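Local structure of novel immune-type receptor 11 (Ictalurus punctatus, 2QTE) at residues A[34-39]-A[89-94]; A[7-12]-A[105-110]; A[44-49]-A[76-81]; A[54-59]-A[67-72]. The protein probably acts as a cell-surface immune receptor of bony fish, with a V-type immunoglobulin domain, that mediates allogeneic recognition. The protein carries 1 engineered substitution. All blocks are in the same frame, centred on the assembly; numbering follows the deposited sequence.

The four contacts belong to one V-set immunoglobulin domain, a sandwich of two beta sheets. Along the chain they are concentric: contact 2 pairs the two ends, contact 1 lies within it, then contact 3, then contact 4. Contacts 1 and 2 join neighbouring strands of the larger sheet. Their centres are about 10 Å apart, and strands 89-97 and 100-110 connect them. Contacts 3 and 4 pack the two sheets together, with centres about 6 Å apart. Trp-34 of contact 1 reaches Phe-76 of contact 3 and Met-69 of contact 4. Contacts 2 and 4 lie farthest apart, about 19 Å between centres. The larger sheet built by contacts 1 and 2 also meets the second subunit, as does contact 3.

Contact 1: A[34-39]-A[89-94]; sequences WYRQSF and GEYFCG
Trp-34 and Cys-93 make the main aromatic contact between antiparallel strands 34-37 and 89-94. Cys-93 CB sits over the face of the indole, 3.8 Å from the centroid of the six-membered ring of Trp-34. Cys-93 SG lies over the five-membered ring of Trp-34, 4.3 Å from its centroid, and is bonded to Cys-21. At the indole edge, Trp-34 CZ3 comes within 3.4 Å of Tyr-91 O. Trp-34 NE1 gives its hydrogen to Phe-76 O. An alanine at Trp-34 would probably leave Cys-93 without the indole over it and Phe-76 O without this donor.

Four nearly straight backbone hydrogen bonds join the strands. Tyr-35 and Phe-92 exchange two, and Gln-37 and Glu-90 exchange two; Gln-37 N to Glu-90 O is 2.7 Å.

Polar side chains run alongside each other. The extended Arg-36 lies beside Tyr-91, and Arg-36 CG makes an off-centre CH-pi contact, 4.1 Å from the Tyr-91 ring centroid. Tyr-91 OH stands above one guanidinium face and is hydrogen-bonded to Asp-87 O. Gln-37 lies beside Glu-90, pointing the same way. Gln-37 NE2 bonds Lys-41 O of its own chain and Glu-90 OE1 of the second subunit.

A tryptophan packed on the intersheet disulfide is the core signature of the immunoglobulin fold.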
loop_
_atom_site.group_PDB
_atom_site.type_symbol
_atom_site.label_atom_id
_atom_site.label_comp_id
_atom_site.label_asym_id
_atom_site.label_seq_id
_atom_site.Cartn_x
_atom_site.Cartn_y
_atom_site.Cartn_z
ATOM N N TRP A 34 10.113 1.027 1.285
ATOM C CA TRP A 34 9.189 0.976 2.375
ATOM C C TRP A 34 8.143 2.019 2.063
ATOM O O TRP A 34 8.465 3.093 1.553
ATOM C CB TRP A 34 9.887 1.386 3.688
ATOM C CG TRP A 34 10.580 0.290 4.440
ATOM C CD1 TRP A 34 11.900 -0.009 4.419
ATOM C CD2 TRP A 34 9.967 -0.637 5.361
ATOM N NE1 TRP A 34 12.158 -1.088 5.258
ATOM C CE2 TRP A 34 10.983 -1.486 5.836
ATOM C CE3 TRP A 34 8.663 -0.832 5.810
ATOM C CZ2 TRP A 34 10.740 -2.479 6.764
ATOM C CZ3 TRP A 34 8.408 -1.840 6.717
ATOM C CH2 TRP A 34 9.439 -2.669 7.165
ATOM N N TYR A 35 6.880 1.698 2.311
ATOM C CA TYR A 35 5.819 2.675 2.091
ATOM C C TYR A 35 5.293 2.962 3.458
ATOM O O TYR A 35 5.327 2.098 4.288
ATOM C CB TYR A 35 4.710 2.081 1.217
ATOM C CG TYR A 35 5.167 1.981 -0.191
ATOM C CD1 TYR A 35 6.167 1.062 -0.554
ATOM C CD2 TYR A 35 4.669 2.826 -1.154
ATOM C CE1 TYR A 35 6.623 0.997 -1.849
ATOM C CE2 TYR A 35 5.136 2.782 -2.452
ATOM C CZ TYR A 35 6.110 1.857 -2.772
ATOM O OH TYR A 35 6.555 1.817 -4.044
ATOM N N ARG A 36 4.741 4.154 3.658
ATOM C CA ARG A 36 4.250 4.537 4.957
ATOM C C ARG A 36 2.809 5.028 4.801
ATOM O O ARG A 36 2.524 5.810 3.867
ATOM C CB ARG A 36 5.137 5.667 5.482
ATOM C CG ARG A 36 4.724 6.279 6.795
ATOM C CD ARG A 36 5.678 7.478 7.124
ATOM N NE ARG A 36 5.266 8.119 8.382
ATOM C CZ ARG A 36 6.003 9.017 9.040
ATOM N NH1 ARG A 36 7.160 9.400 8.545
ATOM N NH2 ARG A 36 5.556 9.560 10.189
ATOM N N GLN A 37 1.908 4.590 5.703
ATOM C CA GLN A 37 0.542 5.076 5.674
ATOM C C GLN A 37 0.230 5.627 7.044
ATOM O O GLN A 37 0.178 4.861 8.000
ATOM C CB GLN A 37 -0.451 3.930 5.410
ATOM C CG GLN A 37 -1.889 4.436 5.180
ATOM C CD GLN A 37 -2.931 3.392 5.431
ATOM O OE1 GLN A 37 -2.600 2.262 5.772
ATOM N NE2 GLN A 37 -4.210 3.770 5.284
ATOM N N SER A 38 -0.055 6.928 7.144
ATOM C CA SER A 38 -0.602 7.417 8.395
ATOM C C SER A 38 -2.074 7.032 8.460
ATOM O O SER A 38 -2.731 6.868 7.419
ATOM C CB SER A 38 -0.463 8.943 8.487
ATOM O OG SER A 38 0.918 9.297 8.467
ATOM N N PHE A 39 -2.624 6.941 9.675
ATOM C CA PHE A 39 -4.036 6.607 9.790
ATOM C C PHE A 39 -4.984 7.519 8.962
ATOM O O PHE A 39 -4.861 8.747 8.996
ATOM C CB PHE A 39 -4.461 6.582 11.258
ATOM C CG PHE A 39 -5.757 5.880 11.486
ATOM C CD1 PHE A 39 -6.949 6.598 11.508
ATOM C CD2 PHE A 39 -5.797 4.496 11.670
ATOM C CE1 PHE A 39 -8.161 5.953 11.702
ATOM C CE2 PHE A 39 -7.007 3.837 11.880
ATOM C CZ PHE A 39 -8.204 4.590 11.897
ATOM N N GLY A 89 1.728 4.605 12.715
ATOM C CA GLY A 89 1.093 4.352 11.414
ATOM C C GLY A 89 1.507 2.990 10.917
ATOM O O GLY A 89 2.058 2.213 11.682
ATOM N N GLU A 90 1.277 2.709 9.634
ATOM C CA GLU A 90 1.668 1.384 9.128
ATOM C C GLU A 90 2.759 1.568 8.092
ATOM O O GLU A 90 2.747 2.547 7.340
ATOM C CB GLU A 90 0.457 0.584 8.607
ATOM C CG GLU A 90 -0.728 0.553 9.595
ATOM C CD GLU A 90 -1.893 -0.323 9.207
ATOM O OE1 GLU A 90 -2.383 -0.250 8.044
ATOM O OE2 GLU A 90 -2.361 -1.069 10.090
ATOM N N TYR A 91 3.705 0.621 8.079
ATOM C CA TYR A 91 4.840 0.673 7.213
ATOM C C TYR A 91 4.918 -0.688 6.548
ATOM O O TYR A 91 5.000 -1.724 7.234
ATOM C CB TYR A 91 6.147 0.931 8.002
ATOM C CG TYR A 91 6.199 2.287 8.717
ATOM C CD1 TYR A 91 5.465 2.519 9.901
ATOM C CD2 TYR A 91 7.007 3.316 8.230
ATOM C CE1 TYR A 91 5.513 3.795 10.563
ATOM C CE2 TYR A 91 7.096 4.574 8.911
ATOM C CZ TYR A 91 6.353 4.794 10.057
ATOM O OH TYR A 91 6.453 6.035 10.691
ATOM N N PHE A 92 4.921 -0.655 5.228
ATOM C CA PHE A 92 4.861 -1.860 4.408
ATOM C C PHE A 92 6.137 -1.908 3.571
ATOM O O PHE A 92 6.511 -0.917 2.959
ATOM C CB PHE A 92 3.671 -1.786 3.422
ATOM C CG PHE A 92 2.373 -1.348 4.027
ATOM C CD1 PHE A 92 1.775 -2.094 5.064
ATOM C CD2 PHE A 92 1.743 -0.189 3.572
ATOM C CE1 PHE A 92 0.569 -1.724 5.624
ATOM C CE2 PHE A 92 0.501 0.259 4.172
ATOM C CZ PHE A 92 -0.102 -0.527 5.177
ATOM N N CYS A 93 6.784 -3.062 3.522
ATOM C CA CYS A 93 7.952 -3.258 2.711
ATOM C C CYS A 93 7.505 -4.019 1.488
ATOM O O CYS A 93 6.877 -5.035 1.593
ATOM C CB CYS A 93 8.993 -4.056 3.484
ATOM S SG CYS A 93 10.565 -4.135 2.688
ATOM N N GLY A 94 7.818 -3.510 0.326
ATOM C CA GLY A 94 7.409 -4.139 -0.899
ATOM C C GLY A 94 8.337 -3.944 -2.056
ATOM O O GLY A 94 9.184 -3.037 -2.090
#

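Contact 2: A[7-12]-A[105-110]; sequences HVKTVK and SGTRLQ
Val-8 covers one face of the Arg-108 guanidinium. Its CG1 stands 3.6 Å above that plane, offset toward the rim. Val-8 CG2 lies 3.5 Å from Arg-108 NH2, and the two side chains run side by side. The Gln-110 amide uses an in-plane N-H: NE2 donates to Thr-10 OG1 at 3.0 Å. The end of the Gln-110 side chain thus comes nearer to segment 7-12 than its start. Val-8 CG1 also meets NE2 of this amide, at 3.5 Å. Gln-110 OE1 takes a weak bond from Arg-108 NH1.

On the other face of the sheet, with Lys-9, Thr-107 and Leu-109, Lys-9 CG meets Thr-107 CG2 at 3.8 Å. Val-11 CG1 packs on Leu-109 CD1, also at 3.8 Å, with the side chains at about a right angle. Thr-107 and Leu-109 continue inward onto strand 17-19 of the second sheet.

The strands are parallel, and five backbone hydrogen bonds zip them from His-7 N to Val-11 N. This is the pairing of the first and last strands of a V-set domain. The chemistry is divided: a polar row of Thr-10, Gln-110 and Arg-108 with Val-8 among it, against carbon contacts of Lys-9, Thr-107, Val-11 and Leu-109.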
loop_
_atom_site.group_PDB
_atom_site.type_symbol
_atom_site.label_atom_id
_atom_site.label_comp_id
_atom_site.label_asym_id
_atom_site.label_seq_id
_atom_site.Cartn_x
_atom_site.Cartn_y
_atom_site.Cartn_z
ATOM N N HIS A 7 3.395 -7.088 11.773
ATOM C CA HIS A 7 3.939 -7.088 13.120
ATOM C C HIS A 7 3.356 -5.875 13.856
ATOM O O HIS A 7 3.201 -4.843 13.251
ATOM C CB HIS A 7 5.452 -6.924 13.005
ATOM C CG HIS A 7 6.163 -8.138 12.476
ATOM N ND1 HIS A 7 6.742 -8.179 11.219
ATOM C CD2 HIS A 7 6.405 -9.347 13.045
ATOM C CE1 HIS A 7 7.304 -9.365 11.039
ATOM N NE2 HIS A 7 7.109 -10.092 12.127
ATOM N N VAL A 8 2.986 -6.010 15.134
ATOM C CA VAL A 8 2.510 -4.864 15.898
ATOM C C VAL A 8 3.596 -4.455 16.881
ATOM O O VAL A 8 4.117 -5.292 17.622
ATOM C CB VAL A 8 1.158 -5.092 16.628
ATOM C CG1 VAL A 8 0.673 -3.784 17.268
ATOM C CG2 VAL A 8 0.090 -5.628 15.659
ATOM N N LYS A 9 3.963 -3.174 16.858
ATOM C CA LYS A 9 5.038 -2.671 17.714
ATOM C C LYS A 9 4.485 -1.524 18.527
ATOM O O LYS A 9 3.977 -0.543 17.966
ATOM C CB LYS A 9 6.216 -2.207 16.868
ATOM C CG LYS A 9 7.128 -3.354 16.421
ATOM C CD LYS A 9 8.607 -2.975 16.438
ATOM C CE LYS A 9 9.488 -4.114 15.875
ATOM N NZ LYS A 9 10.094 -5.009 16.922
ATOM N N THR A 10 4.535 -1.683 19.847
ATOM C CA THR A 10 4.042 -0.673 20.775
ATOM C C THR A 10 5.218 -0.041 21.454
ATOM O O THR A 10 6.025 -0.727 22.048
ATOM C CB THR A 10 3.137 -1.276 21.838
ATOM O OG1 THR A 10 2.169 -2.122 21.210
ATOM C CG2 THR A 10 2.433 -0.174 22.607
ATOM N N VAL A 11 5.322 1.274 21.336
ATOM C CA VAL A 11 6.470 2.006 21.809
ATOM C C VAL A 11 5.989 3.212 22.619
ATOM O O VAL A 11 4.848 3.649 22.463
ATOM C CB VAL A 11 7.377 2.495 20.631
ATOM C CG1 VAL A 11 7.860 1.314 19.761
ATOM C CG2 VAL A 11 6.667 3.570 19.775
ATOM N N LYS A 12 6.861 3.732 23.492
ATOM C CA LYS A 12 6.642 5.045 24.127
ATOM C C LYS A 12 7.423 6.179 23.416
ATOM O O LYS A 12 8.434 5.929 22.745
ATOM C CB LYS A 12 7.052 4.979 25.596
ATOM C CG LYS A 12 6.421 3.802 26.338
ATOM C CD LYS A 12 6.931 3.646 27.731
ATOM C CE LYS A 12 5.907 2.842 28.586
ATOM N NZ LYS A 12 6.147 1.383 28.422
ATOM N N SER A 105 6.292 -7.756 4.041
ATOM C CA SER A 105 6.187 -7.585 5.496
ATOM C C SER A 105 5.678 -6.184 5.841
ATOM O O SER A 105 5.618 -5.293 4.983
ATOM C CB SER A 105 7.511 -7.902 6.201
ATOM O OG SER A 105 8.611 -7.164 5.671
ATOM N N GLY A 106 5.271 -5.989 7.078
ATOM C CA GLY A 106 4.930 -4.631 7.508
ATOM C C GLY A 106 4.746 -4.568 8.993
ATOM O O GLY A 106 4.661 -5.599 9.655
ATOM N N THR A 107 4.651 -3.355 9.526
ATOM C CA THR A 107 4.556 -3.171 10.958
ATOM C C THR A 107 3.559 -2.084 11.175
ATOM O O THR A 107 3.551 -1.090 10.481
ATOM C CB THR A 107 5.927 -2.741 11.553
ATOM O OG1 THR A 107 6.838 -3.829 11.443
ATOM C CG2 THR A 107 5.818 -2.354 13.025
ATOM N N ARG A 108 2.708 -2.287 12.163
ATOM C CA ARG A 108 1.828 -1.255 12.623
ATOM C C ARG A 108 2.457 -0.703 13.897
ATOM O O ARG A 108 2.499 -1.390 14.909
ATOM C CB ARG A 108 0.471 -1.814 12.964
ATOM C CG ARG A 108 -0.474 -0.671 13.474
ATOM C CD ARG A 108 -1.953 -1.018 13.231
ATOM N NE ARG A 108 -2.271 -2.303 13.860
ATOM C CZ ARG A 108 -2.493 -2.466 15.163
ATOM N NH1 ARG A 108 -2.460 -1.441 15.999
ATOM N NH2 ARG A 108 -2.767 -3.660 15.627
ATOM N N LEU A 109 2.967 0.511 13.815
ATOM C CA LEU A 109 3.627 1.143 14.930
ATOM C C LEU A 109 2.624 1.988 15.673
ATOM O O LEU A 109 1.964 2.866 15.104
ATOM C CB LEU A 109 4.825 1.977 14.426
ATOM C CG LEU A 109 5.743 2.617 15.485
ATOM C CD1 LEU A 109 6.654 1.557 16.125
ATOM C CD2 LEU A 109 6.567 3.716 14.823
ATOM N N GLN A 110 2.509 1.727 16.974
ATOM C CA GLN A 110 1.488 2.393 17.747
ATOM C C GLN A 110 2.041 2.807 19.093
ATOM O O GLN A 110 3.045 2.282 19.584
ATOM C CB GLN A 110 0.276 1.467 17.953
ATOM C CG GLN A 110 0.512 0.404 19.032
ATOM C CD GLN A 110 -0.684 -0.494 19.244
ATOM O OE1 GLN A 110 -1.798 -0.143 18.848
ATOM N NE2 GLN A 110 -0.453 -1.673 19.857
#

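Contact 3: A[44-49]-A[76-81]; sequences QYFVRY and FDLNII
Phe-76 CG is anti to the backbone N (chi1 -173°), and the side chain points toward segment 44-49, where its ring meets Tyr-49. Leu-78 CG takes the same setting (chi1 -177°), and its side chain also points toward that segment. Leu-78 and Phe-46 meet at about a right angle.

Phe-76 touches with CZ and CE1. Its CZ lies 3.4 Å from Tyr-49 N, and its CE1 is 3.7 Å from Tyr-49 CB. The carbonyl carbon of Arg-48 lies at the edge of the Phe-76 ring, in its plane. A serine in place of Phe-76 would probably open a gap beside Tyr-49 and deprive the Trp-34 ring of an aromatic neighbour.

Both Leu-78 methyl groups reach Phe-46 CE2. CD2 of Leu-78 lies at the edge of the Phe-46 ring, 4.0 Å from CE2. Leu-78 CD1 also touches Val-47 CG1, again at 4.0 Å, as these side chains slide past each other in opposite directions.

Phe-46 and Val-47 both face Trp-34 in a classic beta bulge, and both side chains point toward segment 76-81. Phe-46 also packs edge-to-face with Phe-58, Phe-62 and Phe-67.

No hydrogen bond joins the two segments. The facing sheets of the V-domain sandwich are held here by apolar and aromatic surfaces, so the contact depends on shape and burial.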
loop_
_atom_site.group_PDB
_atom_site.type_symbol
_atom_site.label_atom_id
_atom_site.label_comp_id
_atom_site.label_asym_id
_atom_site.label_seq_id
_atom_site.Cartn_x
_atom_site.Cartn_y
_atom_site.Cartn_z
ATOM N N GLN A 44 2.171 6.099 1.012
ATOM C CA GLN A 44 3.126 6.772 0.144
ATOM C C GLN A 44 4.510 6.151 0.249
ATOM O O GLN A 44 4.938 5.861 1.319
ATOM C CB GLN A 44 3.295 8.188 0.652
ATOM C CG GLN A 44 2.689 9.249 -0.181
ATOM C CD GLN A 44 2.852 10.528 0.543
ATOM O OE1 GLN A 44 2.158 10.763 1.531
ATOM N NE2 GLN A 44 3.857 11.323 0.149
ATOM N N TYR A 45 5.223 6.058 -0.859
ATOM C CA TYR A 45 6.649 5.761 -0.871
ATOM C C TYR A 45 7.410 6.644 0.118
ATOM O O TYR A 45 7.296 7.875 0.096
ATOM C CB TYR A 45 7.201 5.959 -2.305
ATOM C CG TYR A 45 8.664 6.369 -2.400
ATOM C CD1 TYR A 45 9.681 5.479 -2.093
ATOM C CD2 TYR A 45 9.025 7.638 -2.837
ATOM C CE1 TYR A 45 11.018 5.878 -2.191
ATOM C CE2 TYR A 45 10.335 8.026 -2.938
ATOM C CZ TYR A 45 11.325 7.143 -2.608
ATOM O OH TYR A 45 12.649 7.551 -2.712
ATOM N N PHE A 46 8.180 5.982 0.981
ATOM C CA PHE A 46 8.842 6.608 2.114
ATOM C C PHE A 46 10.326 6.627 1.936
ATOM O O PHE A 46 10.969 7.668 2.100
ATOM C CB PHE A 46 8.451 5.868 3.417
ATOM C CG PHE A 46 8.988 6.491 4.653
ATOM C CD1 PHE A 46 8.841 7.844 4.871
ATOM C CD2 PHE A 46 9.628 5.723 5.622
ATOM C CE1 PHE A 46 9.357 8.438 6.033
ATOM C CE2 PHE A 46 10.139 6.302 6.782
ATOM C CZ PHE A 46 9.979 7.648 6.992
ATOM N N VAL A 47 10.892 5.456 1.638
ATOM C CA VAL A 47 12.343 5.298 1.488
ATOM C C VAL A 47 12.605 4.091 0.603
ATOM O O VAL A 47 11.966 3.092 0.772
ATOM C CB VAL A 47 13.093 5.186 2.873
ATOM C CG1 VAL A 47 12.534 4.083 3.745
ATOM C CG2 VAL A 47 14.566 4.983 2.691
ATOM N N ARG A 48 13.508 4.211 -0.366
ATOM C CA ARG A 48 13.786 3.131 -1.294
ATOM C C ARG A 48 15.209 2.609 -1.172
ATOM O O ARG A 48 16.107 3.293 -0.691
ATOM C CB ARG A 48 13.476 3.510 -2.757
ATOM C CG ARG A 48 14.284 4.647 -3.299
ATOM C CD ARG A 48 13.641 5.187 -4.597
ATOM N NE ARG A 48 14.239 6.456 -5.024
ATOM C CZ ARG A 48 15.239 6.575 -5.887
ATOM N NH1 ARG A 48 15.700 7.783 -6.193
ATOM N NH2 ARG A 48 15.773 5.495 -6.446
ATOM N N TYR A 49 15.396 1.372 -1.598
ATOM C CA TYR A 49 16.743 0.858 -1.778
ATOM C C TYR A 49 17.452 1.701 -2.836
ATOM O O TYR A 49 16.834 2.201 -3.783
ATOM C CB TYR A 49 16.694 -0.611 -2.183
ATOM C CG TYR A 49 18.048 -1.165 -2.451
ATOM C CD1 TYR A 49 18.683 -0.925 -3.675
ATOM C CD2 TYR A 49 18.723 -1.900 -1.469
ATOM C CE1 TYR A 49 19.957 -1.411 -3.930
ATOM C CE2 TYR A 49 19.991 -2.416 -1.709
ATOM C CZ TYR A 49 20.602 -2.164 -2.955
ATOM O OH TYR A 49 21.861 -2.654 -3.204
ATOM N N PHE A 76 16.738 -5.046 5.190
ATOM C CA PHE A 76 16.362 -3.766 4.670
ATOM C C PHE A 76 15.511 -3.153 5.774
ATOM O O PHE A 76 14.298 -2.929 5.605
ATOM C CB PHE A 76 15.614 -3.987 3.364
ATOM C CG PHE A 76 15.289 -2.733 2.611
ATOM C CD1 PHE A 76 16.299 -1.924 2.096
ATOM C CD2 PHE A 76 13.966 -2.370 2.377
ATOM C CE1 PHE A 76 16.010 -0.771 1.405
ATOM C CE2 PHE A 76 13.679 -1.202 1.679
ATOM C CZ PHE A 76 14.688 -0.404 1.188
ATOM N N ASP A 77 16.131 -2.943 6.929
ATOM C CA ASP A 77 15.347 -2.587 8.139
ATOM C C ASP A 77 15.327 -1.089 8.385
ATOM O O ASP A 77 16.336 -0.434 8.250
ATOM C CB ASP A 77 15.891 -3.277 9.370
ATOM C CG ASP A 77 16.045 -4.789 9.192
ATOM O OD1 ASP A 77 15.405 -5.375 8.280
ATOM O OD2 ASP A 77 16.768 -5.386 10.005
ATOM N N LEU A 78 14.177 -0.580 8.821
ATOM C CA LEU A 78 13.989 0.835 9.036
ATOM C C LEU A 78 14.155 1.132 10.555
ATOM O O LEU A 78 13.533 0.473 11.357
ATOM C CB LEU A 78 12.577 1.164 8.529
ATOM C CG LEU A 78 12.028 2.589 8.521
ATOM C CD1 LEU A 78 12.901 3.518 7.707
ATOM C CD2 LEU A 78 10.599 2.523 7.964
ATOM N N ASN A 79 14.998 2.088 10.950
ATOM C CA ASN A 79 15.151 2.445 12.363
ATOM C C ASN A 79 14.626 3.863 12.620
ATOM O O ASN A 79 14.643 4.702 11.727
ATOM C CB ASN A 79 16.601 2.456 12.757
ATOM C CG ASN A 79 17.368 1.285 12.198
ATOM O OD1 ASN A 79 17.024 0.153 12.507
ATOM N ND2 ASN A 79 18.398 1.540 11.392
ATOM N N ILE A 80 14.140 4.102 13.832
ATOM C CA ILE A 80 13.860 5.458 14.329
ATOM C C ILE A 80 14.601 5.623 15.655
ATOM O O ILE A 80 14.497 4.744 16.514
ATOM C CB ILE A 80 12.363 5.725 14.618
ATOM C CG1 ILE A 80 11.450 5.371 13.431
ATOM C CG2 ILE A 80 12.158 7.190 14.867
ATOM C CD1 ILE A 80 11.271 3.880 13.189
ATOM N N ILE A 81 15.369 6.708 15.822
ATOM C CA ILE A 81 15.948 6.966 17.141
ATOM C C ILE A 81 15.063 8.065 17.769
ATOM O O ILE A 81 14.914 9.139 17.198
ATOM C CB ILE A 81 17.507 7.215 17.118
ATOM C CG1 ILE A 81 18.251 5.879 16.811
ATOM C CG2 ILE A 81 18.051 7.662 18.531
ATOM C CD1 ILE A 81 19.697 6.040 16.345
#

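Contact 4: A[54-59]-A[67-72]; sequences SGYKFA and FSMTVN
Tyr-56 and Met-69 lead a side-chain contact between two strands of opposite sheets, 56-58 and 67-71, at one edge of the sandwich. No clear direct hydrogen bond crosses it. Met-69 CB lies over the centre of the Tyr-56 ring, 3.5 Å from its centroid and close to the ring normal. Met-69 SD approaches the same ring obliquely at 4.7 Å from the centroid, a Met-aromatic contact. Ser-54 OG stands over the opposite face, toward the rim.

In V-set domains the chain crosses from one sheet to the other between these two strands, here through residues 59-66. The contact therefore joins the sheets close to that crossover.

Val-71 packs beside Tyr-56, with its CG2 3.5 Å from Tyr-56 CD2. Its CG1 faces Gly-55, where a side chain would press on that methyl group. A water bridges the backbones beyond it, donating to Ser-54 O at 2.8 Å and to Val-71 O at 2.6 Å. Near the crossover, Phe-58 meets Phe-67 at about a right angle, with Phe-58 CZ 3.6 Å from Phe-67 CB.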
loop_
_atom_site.group_PDB
_atom_site.type_symbol
_atom_site.label_atom_id
_atom_site.label_comp_id
_atom_site.label_asym_id
_atom_site.label_seq_id
_atom_site.Cartn_x
_atom_site.Cartn_y
_atom_site.Cartn_z
ATOM N N SER A 54 25.289 4.373 1.536
ATOM C CA SER A 54 24.308 4.052 2.580
ATOM C C SER A 54 23.430 2.815 2.213
ATOM O O SER A 54 23.173 1.946 3.074
ATOM C CB SER A 54 23.497 5.288 2.971
ATOM O OG SER A 54 22.556 5.639 1.971
ATOM N N GLY A 55 23.071 2.692 0.933
ATOM C CA GLY A 55 22.169 1.632 0.439
ATOM C C GLY A 55 20.705 2.055 0.277
ATOM O O GLY A 55 19.868 1.263 -0.112
ATOM N N TYR A 56 20.371 3.303 0.591
ATOM C CA TYR A 56 18.971 3.656 0.670
ATOM C C TYR A 56 18.794 5.165 0.560
ATOM O O TYR A 56 19.729 5.920 0.870
ATOM C CB TYR A 56 18.396 3.124 1.981
ATOM C CG TYR A 56 19.039 3.695 3.254
ATOM C CD1 TYR A 56 18.543 4.850 3.876
ATOM C CD2 TYR A 56 20.151 3.062 3.850
ATOM C CE1 TYR A 56 19.161 5.333 5.078
ATOM C CE2 TYR A 56 20.743 3.545 4.990
ATOM C CZ TYR A 56 20.261 4.701 5.601
ATOM O OH TYR A 56 20.896 5.139 6.774
ATOM N N LYS A 57 17.601 5.595 0.151
ATOM C CA LYS A 57 17.334 7.005 -0.091
ATOM C C LYS A 57 15.908 7.325 0.264
ATOM O O LYS A 57 14.973 6.730 -0.293
ATOM C CB LYS A 57 17.607 7.345 -1.583
ATOM C CG LYS A 57 17.566 8.807 -1.944
ATOM C CD LYS A 57 17.286 9.022 -3.432
ATOM C CE LYS A 57 17.011 10.516 -3.671
ATOM N NZ LYS A 57 15.695 10.969 -3.091
ATOM N N PHE A 58 15.727 8.280 1.164
ATOM C CA PHE A 58 14.397 8.753 1.551
ATOM C C PHE A 58 13.709 9.568 0.494
ATOM O O PHE A 58 14.347 10.088 -0.405
ATOM C CB PHE A 58 14.423 9.544 2.893
ATOM C CG PHE A 58 14.667 8.667 4.076
ATOM C CD1 PHE A 58 13.632 7.988 4.655
ATOM C CD2 PHE A 58 15.954 8.471 4.548
ATOM C CE1 PHE A 58 13.867 7.116 5.730
ATOM C CE2 PHE A 58 16.201 7.633 5.632
ATOM C CZ PHE A 58 15.152 6.940 6.203
ATOM N N ALA A 59 12.397 9.698 0.619
ATOM C CA ALA A 59 11.637 10.471 -0.351
ATOM C C ALA A 59 12.242 11.842 -0.334
ATOM O O ALA A 59 12.673 12.328 0.714
ATOM C CB ALA A 59 10.178 10.546 0.030
ATOM N N PHE A 67 15.185 9.015 11.319
ATOM C CA PHE A 67 15.096 7.770 10.556
ATOM C C PHE A 67 16.412 7.412 9.903
ATOM O O PHE A 67 17.162 8.298 9.468
ATOM C CB PHE A 67 14.005 7.845 9.471
ATOM C CG PHE A 67 12.582 7.934 10.039
ATOM C CD1 PHE A 67 12.151 9.087 10.701
ATOM C CD2 PHE A 67 11.716 6.894 9.914
ATOM C CE1 PHE A 67 10.816 9.168 11.251
ATOM C CE2 PHE A 67 10.393 6.951 10.428
ATOM C CZ PHE A 67 9.946 8.081 11.095
ATOM N N SER A 68 16.662 6.108 9.796
ATOM C CA SER A 68 17.836 5.563 9.103
ATOM C C SER A 68 17.433 4.173 8.710
ATOM O O SER A 68 16.292 3.764 8.949
ATOM C CB SER A 68 19.078 5.504 9.990
ATOM O OG SER A 68 18.857 4.756 11.166
ATOM N N MET A 69 18.334 3.461 8.058
ATOM C CA MET A 69 18.092 2.072 7.721
ATOM C C MET A 69 19.353 1.276 7.927
ATOM O O MET A 69 20.455 1.818 7.937
ATOM C CB MET A 69 17.676 1.940 6.252
ATOM C CG MET A 69 16.325 2.508 5.903
ATOM S SD MET A 69 15.597 1.877 4.380
ATOM C CE MET A 69 15.211 0.257 4.989
ATOM N N THR A 70 19.160 -0.021 8.123
ATOM C CA THR A 70 20.216 -0.998 8.055
ATOM C C THR A 70 20.004 -1.771 6.765
ATOM O O THR A 70 19.001 -2.498 6.615
ATOM C CB THR A 70 20.120 -1.865 9.293
ATOM O OG1 THR A 70 20.319 -1.014 10.438
ATOM C CG2 THR A 70 21.192 -2.994 9.298
ATOM N N VAL A 71 20.899 -1.576 5.797
ATOM C CA VAL A 71 20.768 -2.256 4.514
ATOM C C VAL A 71 22.011 -3.107 4.275
ATOM O O VAL A 71 23.129 -2.584 4.275
ATOM C CB VAL A 71 20.560 -1.259 3.362
ATOM C CG1 VAL A 71 20.484 -1.967 1.994
ATOM C CG2 VAL A 71 19.290 -0.354 3.655
ATOM N N ASN A 72 21.808 -4.414 4.098
ATOM C CA ASN A 72 22.873 -5.328 3.712
ATOM C C ASN A 72 22.346 -6.491 2.825
ATOM O O ASN A 72 21.297 -6.365 2.211
ATOM C CB ASN A 72 23.670 -5.815 4.933
ATOM C CG ASN A 72 22.828 -6.543 5.978
ATOM O OD1 ASN A 72 22.011 -7.419 5.667
ATOM N ND2 ASN A 72 23.056 -6.203 7.239
HETATM O O HOH W 1 24.338 -0.548 3.192
#